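Local atomic coordinates of transcriptional regulator, LRP/AsnC family (Neisseria meningitidis, PDB entry 2P5V), a protein that probably binds specific DNA sequences as a transcriptional regulator of the Lrp/AsnC family, and binds calcium ions. Residues L68-K80 with L130-V144. Numbering follows the deposited sequence.
Sequences LGLQAFIRVSIRK and LLSHHGVQDAQSSFV. With CA (calcium ion), chain I.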
loop_
_atom_site.group_PDB
_atom_site.type_symbol
_atom_site.label_atom_id
_atom_site.label_comp_id
_atom_site.label_asym_id
_atom_site.label_seq_id
_atom_site.Cartn_x
_atom_site.Cartn_y
_atom_site.Cartn_z
ATOM N N LEU G 68 9.434 4.325 31.096
ATOM C CA LEU G 68 9.063 3.689 29.832
ATOM C C LEU G 68 8.361 4.696 28.917
ATOM O O LEU G 68 7.150 4.635 28.705
ATOM C CB LEU G 68 8.192 2.455 30.070
ATOM C CG LEU G 68 8.886 1.239 30.675
ATOM C CD1 LEU G 68 7.833 0.231 31.137
ATOM C CD2 LEU G 68 9.879 0.604 29.688
ATOM N N GLY G 69 9.147 5.612 28.364
ATOM C CA GLY G 69 8.623 6.658 27.496
ATOM C C GLY G 69 8.163 6.223 26.113
ATOM O O GLY G 69 7.409 6.935 25.483
ATOM N N LEU G 70 8.614 5.061 25.640
ATOM C CA LEU G 70 8.341 4.603 24.272
ATOM C C LEU G 70 7.310 3.471 24.278
ATOM O O LEU G 70 7.591 2.380 24.759
ATOM C CB LEU G 70 9.638 4.104 23.606
ATOM C CG LEU G 70 10.037 4.532 22.185
ATOM C CD1 LEU G 70 10.794 3.395 21.454
ATOM C CD2 LEU G 70 8.847 5.002 21.369
ATOM N N GLN G 71 6.119 3.747 23.754
ATOM C CA GLN G 71 5.088 2.733 23.565
ATOM C C GLN G 71 4.946 2.447 22.078
ATOM O O GLN G 71 4.609 3.338 21.299
ATOM C CB GLN G 71 3.754 3.198 24.130
ATOM C CG GLN G 71 2.638 2.163 23.939
ATOM C CD GLN G 71 1.389 2.488 24.719
ATOM O OE1 GLN G 71 1.188 3.622 25.170
ATOM N NE2 GLN G 71 0.534 1.497 24.874
ATOM N N ALA G 72 5.199 1.196 21.702
ATOM C CA ALA G 72 5.215 0.773 20.300
ATOM C C ALA G 72 4.054 -0.156 19.970
ATOM O O ALA G 72 3.695 -1.032 20.766
ATOM C CB ALA G 72 6.539 0.081 19.981
ATOM N N PHE G 73 3.459 0.060 18.798
ATOM C CA PHE G 73 2.585 -0.922 18.174
ATOM C C PHE G 73 3.360 -1.556 17.026
ATOM O O PHE G 73 3.708 -0.879 16.062
ATOM C CB PHE G 73 1.321 -0.251 17.669
ATOM C CG PHE G 73 0.374 0.118 18.765
ATOM C CD1 PHE G 73 -0.623 -0.759 19.152
ATOM C CD2 PHE G 73 0.505 1.320 19.439
ATOM C CE1 PHE G 73 -1.499 -0.428 20.177
ATOM C CE2 PHE G 73 -0.367 1.657 20.461
ATOM C CZ PHE G 73 -1.369 0.787 20.827
ATOM N N ILE G 74 3.673 -2.842 17.148
ATOM C CA ILE G 74 4.517 -3.525 16.161
ATOM C C ILE G 74 3.674 -4.470 15.316
ATOM O O ILE G 74 2.945 -5.312 15.841
ATOM C CB ILE G 74 5.664 -4.313 16.821
ATOM C CG1 ILE G 74 6.425 -3.420 17.811
ATOM C CG2 ILE G 74 6.611 -4.870 15.759
ATOM C CD1 ILE G 74 7.379 -4.169 18.732
ATOM N N ARG G 75 3.760 -4.287 14.000
ATOM C CA ARG G 75 3.069 -5.124 13.039
ATOM C C ARG G 75 4.037 -6.172 12.490
ATOM O O ARG G 75 4.998 -5.838 11.784
ATOM C CB ARG G 75 2.541 -4.273 11.894
ATOM C CG ARG G 75 1.550 -3.180 12.274
ATOM C CD ARG G 75 1.046 -2.529 10.991
ATOM N NE ARG G 75 0.244 -1.321 11.161
ATOM C CZ ARG G 75 -0.294 -0.626 10.144
ATOM N NH1 ARG G 75 -0.141 -1.029 8.881
ATOM N NH2 ARG G 75 -0.999 0.482 10.378
ATOM N N VAL G 76 3.763 -7.435 12.812
ATOM C CA VAL G 76 4.639 -8.552 12.458
ATOM C C VAL G 76 4.018 -9.443 11.385
ATOM O O VAL G 76 2.833 -9.808 11.454
ATOM C CB VAL G 76 5.005 -9.414 13.712
ATOM C CG1 VAL G 76 5.967 -10.554 13.337
ATOM C CG2 VAL G 76 5.625 -8.530 14.789
ATOM N N SER G 77 4.843 -9.768 10.394
ATOM C CA SER G 77 4.497 -10.690 9.342
ATOM C C SER G 77 5.206 -11.967 9.678
ATOM O O SER G 77 6.429 -11.997 9.864
ATOM C CB SER G 77 4.961 -10.197 7.961
ATOM O OG SER G 77 4.452 -8.908 7.693
ATOM N N ILE G 78 4.420 -13.021 9.748
ATOM C CA ILE G 78 4.907 -14.320 10.094
ATOM C C ILE G 78 5.473 -14.964 8.829
ATOM O O ILE G 78 5.045 -14.658 7.711
ATOM C CB ILE G 78 3.755 -15.154 10.728
ATOM C CG1 ILE G 78 4.302 -16.164 11.738
ATOM C CG2 ILE G 78 2.869 -15.803 9.648
ATOM C CD1 ILE G 78 4.931 -15.512 12.944
ATOM N N ARG G 79 6.461 -15.831 9.000
ATOM C CA ARG G 79 6.960 -16.619 7.884
ATOM C C ARG G 79 6.059 -17.823 7.677
ATOM O O ARG G 79 5.593 -18.427 8.640
ATOM C CB ARG G 79 8.395 -17.060 8.141
ATOM C CG ARG G 79 8.823 -18.346 7.439
ATOM C CD ARG G 79 10.228 -18.774 7.848
ATOM N NE ARG G 79 11.237 -17.996 7.138
ATOM C CZ ARG G 79 11.677 -16.794 7.500
ATOM N NH1 ARG G 79 11.223 -16.182 8.592
ATOM N NH2 ARG G 79 12.590 -16.194 6.753
ATOM N N LYS G 80 5.812 -18.154 6.414
ATOM C CA LYS G 80 5.005 -19.310 6.036
ATOM C C LYS G 80 5.910 -20.524 6.092
ATOM O O LYS G 80 6.592 -20.858 5.120
ATOM C CB LYS G 80 4.422 -19.122 4.625
ATOM C CG LYS G 80 3.797 -20.366 3.962
ATOM C CD LYS G 80 2.606 -20.924 4.721
ATOM C CE LYS G 80 1.970 -22.074 3.940
ATOM N NZ LYS G 80 0.615 -22.437 4.453
ATOM N N LEU G 130 13.400 -9.636 17.941
ATOM C CA LEU G 130 12.253 -9.844 17.072
ATOM C C LEU G 130 12.640 -10.375 15.689
ATOM O O LEU G 130 12.174 -11.432 15.279
ATOM C CB LEU G 130 11.484 -8.542 16.918
ATOM C CG LEU G 130 10.158 -8.624 16.164
ATOM C CD1 LEU G 130 9.254 -9.694 16.769
ATOM C CD2 LEU G 130 9.508 -7.267 16.200
ATOM N N LEU G 131 13.499 -9.636 14.987
ATOM C CA LEU G 131 13.762 -9.899 13.574
ATOM C C LEU G 131 14.616 -11.135 13.387
ATOM O O LEU G 131 14.543 -11.778 12.345
ATOM C CB LEU G 131 14.425 -8.690 12.910
ATOM C CG LEU G 131 13.518 -7.460 12.810
ATOM C CD1 LEU G 131 14.263 -6.255 12.266
ATOM C CD2 LEU G 131 12.302 -7.759 11.948
ATOM N N SER G 132 15.405 -11.459 14.411
ATOM C CA SER G 132 16.266 -12.635 14.421
ATOM C C SER G 132 15.482 -13.942 14.587
ATOM O O SER G 132 16.012 -15.024 14.316
ATOM C CB SER G 132 17.280 -12.513 15.560
ATOM O OG SER G 132 16.614 -12.417 16.808
ATOM N N HIS G 133 14.234 -13.834 15.034
ATOM C CA HIS G 133 13.384 -14.990 15.277
ATOM C C HIS G 133 13.043 -15.668 13.951
ATOM O O HIS G 133 12.572 -15.020 13.012
ATOM C CB HIS G 133 12.105 -14.561 16.011
ATOM C CG HIS G 133 11.331 -15.700 16.614
ATOM N ND1 HIS G 133 10.721 -16.672 15.852
ATOM C CD2 HIS G 133 11.041 -15.999 17.903
ATOM C CE1 HIS G 133 10.099 -17.527 16.643
ATOM N NE2 HIS G 133 10.278 -17.142 17.893
ATOM N N HIS G 134 13.290 -16.976 13.892
ATOM C CA HIS G 134 13.105 -17.784 12.669
ATOM C C HIS G 134 11.681 -17.750 12.115
ATOM O O HIS G 134 11.477 -17.960 10.934
ATOM C CB HIS G 134 13.509 -19.242 12.925
ATOM C CG HIS G 134 12.731 -19.912 14.023
ATOM N ND1 HIS G 134 13.142 -19.907 15.341
ATOM C CD2 HIS G 134 11.572 -20.616 13.993
ATOM C CE1 HIS G 134 12.271 -20.580 16.074
ATOM N NE2 HIS G 134 11.310 -21.021 15.281
ATOM N N GLY G 135 10.707 -17.507 12.986
ATOM C CA GLY G 135 9.307 -17.381 12.589
ATOM C C GLY G 135 8.922 -16.042 11.991
ATOM O O GLY G 135 7.867 -15.942 11.360
ATOM N N VAL G 136 9.769 -15.023 12.169
ATOM C CA VAL G 136 9.437 -13.654 11.775
ATOM C C VAL G 136 10.013 -13.299 10.406
ATOM O O VAL G 136 11.222 -13.295 10.216
ATOM C CB VAL G 136 9.921 -12.617 12.835
ATOM C CG1 VAL G 136 9.686 -11.180 12.354
ATOM C CG2 VAL G 136 9.215 -12.858 14.172
ATOM N N GLN G 137 9.124 -12.988 9.466
ATOM C CA GLN G 137 9.489 -12.579 8.112
ATOM C C GLN G 137 9.820 -11.095 8.080
ATOM O O GLN G 137 10.785 -10.690 7.440
ATOM C CB GLN G 137 8.314 -12.843 7.184
ATOM C CG GLN G 137 8.528 -12.535 5.722
ATOM C CD GLN G 137 7.198 -12.479 4.981
ATOM O OE1 GLN G 137 6.655 -13.513 4.577
ATOM N NE2 GLN G 137 6.654 -11.266 4.821
ATOM N N ASP G 138 8.994 -10.285 8.744
ATOM C CA ASP G 138 9.215 -8.836 8.801
ATOM C C ASP G 138 8.409 -8.180 9.922
ATOM O O ASP G 138 7.462 -8.769 10.440
ATOM C CB ASP G 138 8.857 -8.176 7.459
ATOM C CG ASP G 138 9.867 -7.105 7.045
ATOM O OD1 ASP G 138 10.463 -6.442 7.932
ATOM O OD2 ASP G 138 10.074 -6.931 5.823
ATOM N N ALA G 139 8.805 -6.959 10.280
ATOM C CA ALA G 139 8.112 -6.160 11.284
ATOM C C ALA G 139 8.183 -4.682 10.916
ATOM O O ALA G 139 9.127 -4.235 10.291
ATOM C CB ALA G 139 8.702 -6.394 12.665
ATOM N N GLN G 140 7.150 -3.934 11.276
ATOM C CA GLN G 140 7.160 -2.488 11.092
ATOM C C GLN G 140 6.328 -1.889 12.203
ATOM O O GLN G 140 5.322 -2.468 12.591
ATOM C CB GLN G 140 6.608 -2.097 9.722
ATOM C CG GLN G 140 5.187 -2.549 9.453
ATOM C CD GLN G 140 4.695 -2.076 8.110
ATOM O OE1 GLN G 140 4.913 -2.724 7.086
ATOM N NE2 GLN G 140 4.033 -0.935 8.105
ATOM N N SER G 141 6.747 -0.729 12.691
ATOM C CA SER G 141 6.290 -0.231 13.964
ATOM C C SER G 141 5.869 1.221 13.916
ATOM O O SER G 141 6.428 2.029 13.155
ATOM C CB SER G 141 7.394 -0.384 15.004
ATOM O OG SER G 141 7.769 -1.742 15.126
ATOM N N SER G 142 4.871 1.521 14.742
ATOM C CA SER G 142 4.421 2.879 15.009
ATOM C C SER G 142 4.500 3.106 16.502
ATOM O O SER G 142 4.563 2.156 17.286
ATOM C CB SER G 142 2.993 3.069 14.544
ATOM O OG SER G 142 2.889 2.868 13.147
ATOM N N PHE G 143 4.483 4.373 16.894
ATOM C CA PHE G 143 4.707 4.734 18.270
ATOM C C PHE G 143 3.687 5.766 18.709
ATOM O O PHE G 143 3.220 6.578 17.915
ATOM C CB PHE G 143 6.134 5.279 18.447
ATOM C CG PHE G 143 7.204 4.354 17.929
ATOM C CD1 PHE G 143 7.749 3.363 18.743
ATOM C CD2 PHE G 143 7.654 4.462 16.621
ATOM C CE1 PHE G 143 8.724 2.495 18.261
ATOM C CE2 PHE G 143 8.612 3.593 16.123
ATOM C CZ PHE G 143 9.161 2.612 16.951
ATOM N N VAL G 144 3.363 5.742 19.990
ATOM C CA VAL G 144 2.344 6.629 20.520
ATOM C C VAL G 144 2.868 8.058 20.633
ATOM O O VAL G 144 3.865 8.316 21.320
ATOM C CB VAL G 144 1.854 6.163 21.884
ATOM C CG1 VAL G 144 0.726 7.107 22.395
ATOM C CG2 VAL G 144 1.392 4.730 21.785
HETATM CA CA CA I . 10.215 -4.290 5.668
HETATM O O HOH W 1 5.398 6.695 22.828
HETATM O O HOH W 2 0.074 2.326 12.884
#
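The Phe73 ring meets Val144 at its edge, near the ring plane, where Phe73 CE2 lies 3.8 Å from Val144 CG2, while Phe102 of a second subunit meets the same ring with the planes at about 55°. On the other side of the sheet, the Phe143 ring leans obliquely against Leu70 and Ala72, its CD1 3.3 Å from Leu70 CD2, and makes an edge-to-face pair with Phe122 of helix 119-130. The flat guanidinium of Arg79 takes Val136 O at its edge, in plane, through a weak bond from NH1 of 3.3 Å. Its chain, bent at chi3 (-79°), curls back over the turn before strand 136-144, and the backbone N of Arg79 also bonds to Gly135 O.

Between these ends, Phe73 with Ser142, Arg75 with Gln140 and Ser77 with Asp138 are antiparallel hydrogen-bonded pairs. Ser77 O accepts twice, from Gln137 N at 2.9 Å and from Asp138 N at 3.3 Å: a classic beta bulge. Ile74 and Val76 join Leu130, Val136 and Ala139 in an apolar layer, to which Phe88 of helix 84-94 adds. On the opposite face, one water links Arg75 NH2 to Ser142 OG. Asp138, the second bulge residue, binds calcium through OD2 at 2.6 Å, its OD1 accepting from Ala139 N; Asp109 OD1 and the backbone O of Glu107, both of a third subunit, are the other protein ligands, so the ion bridges two chains.

Strands 70-78 and 136-144 are thus neighbours in the beta-alpha-beta-beta-alpha-beta (ferredoxin-like, alpha+beta) fold of the Lrp/AsnC ligand-binding domain, of the dimeric alpha-beta barrel group.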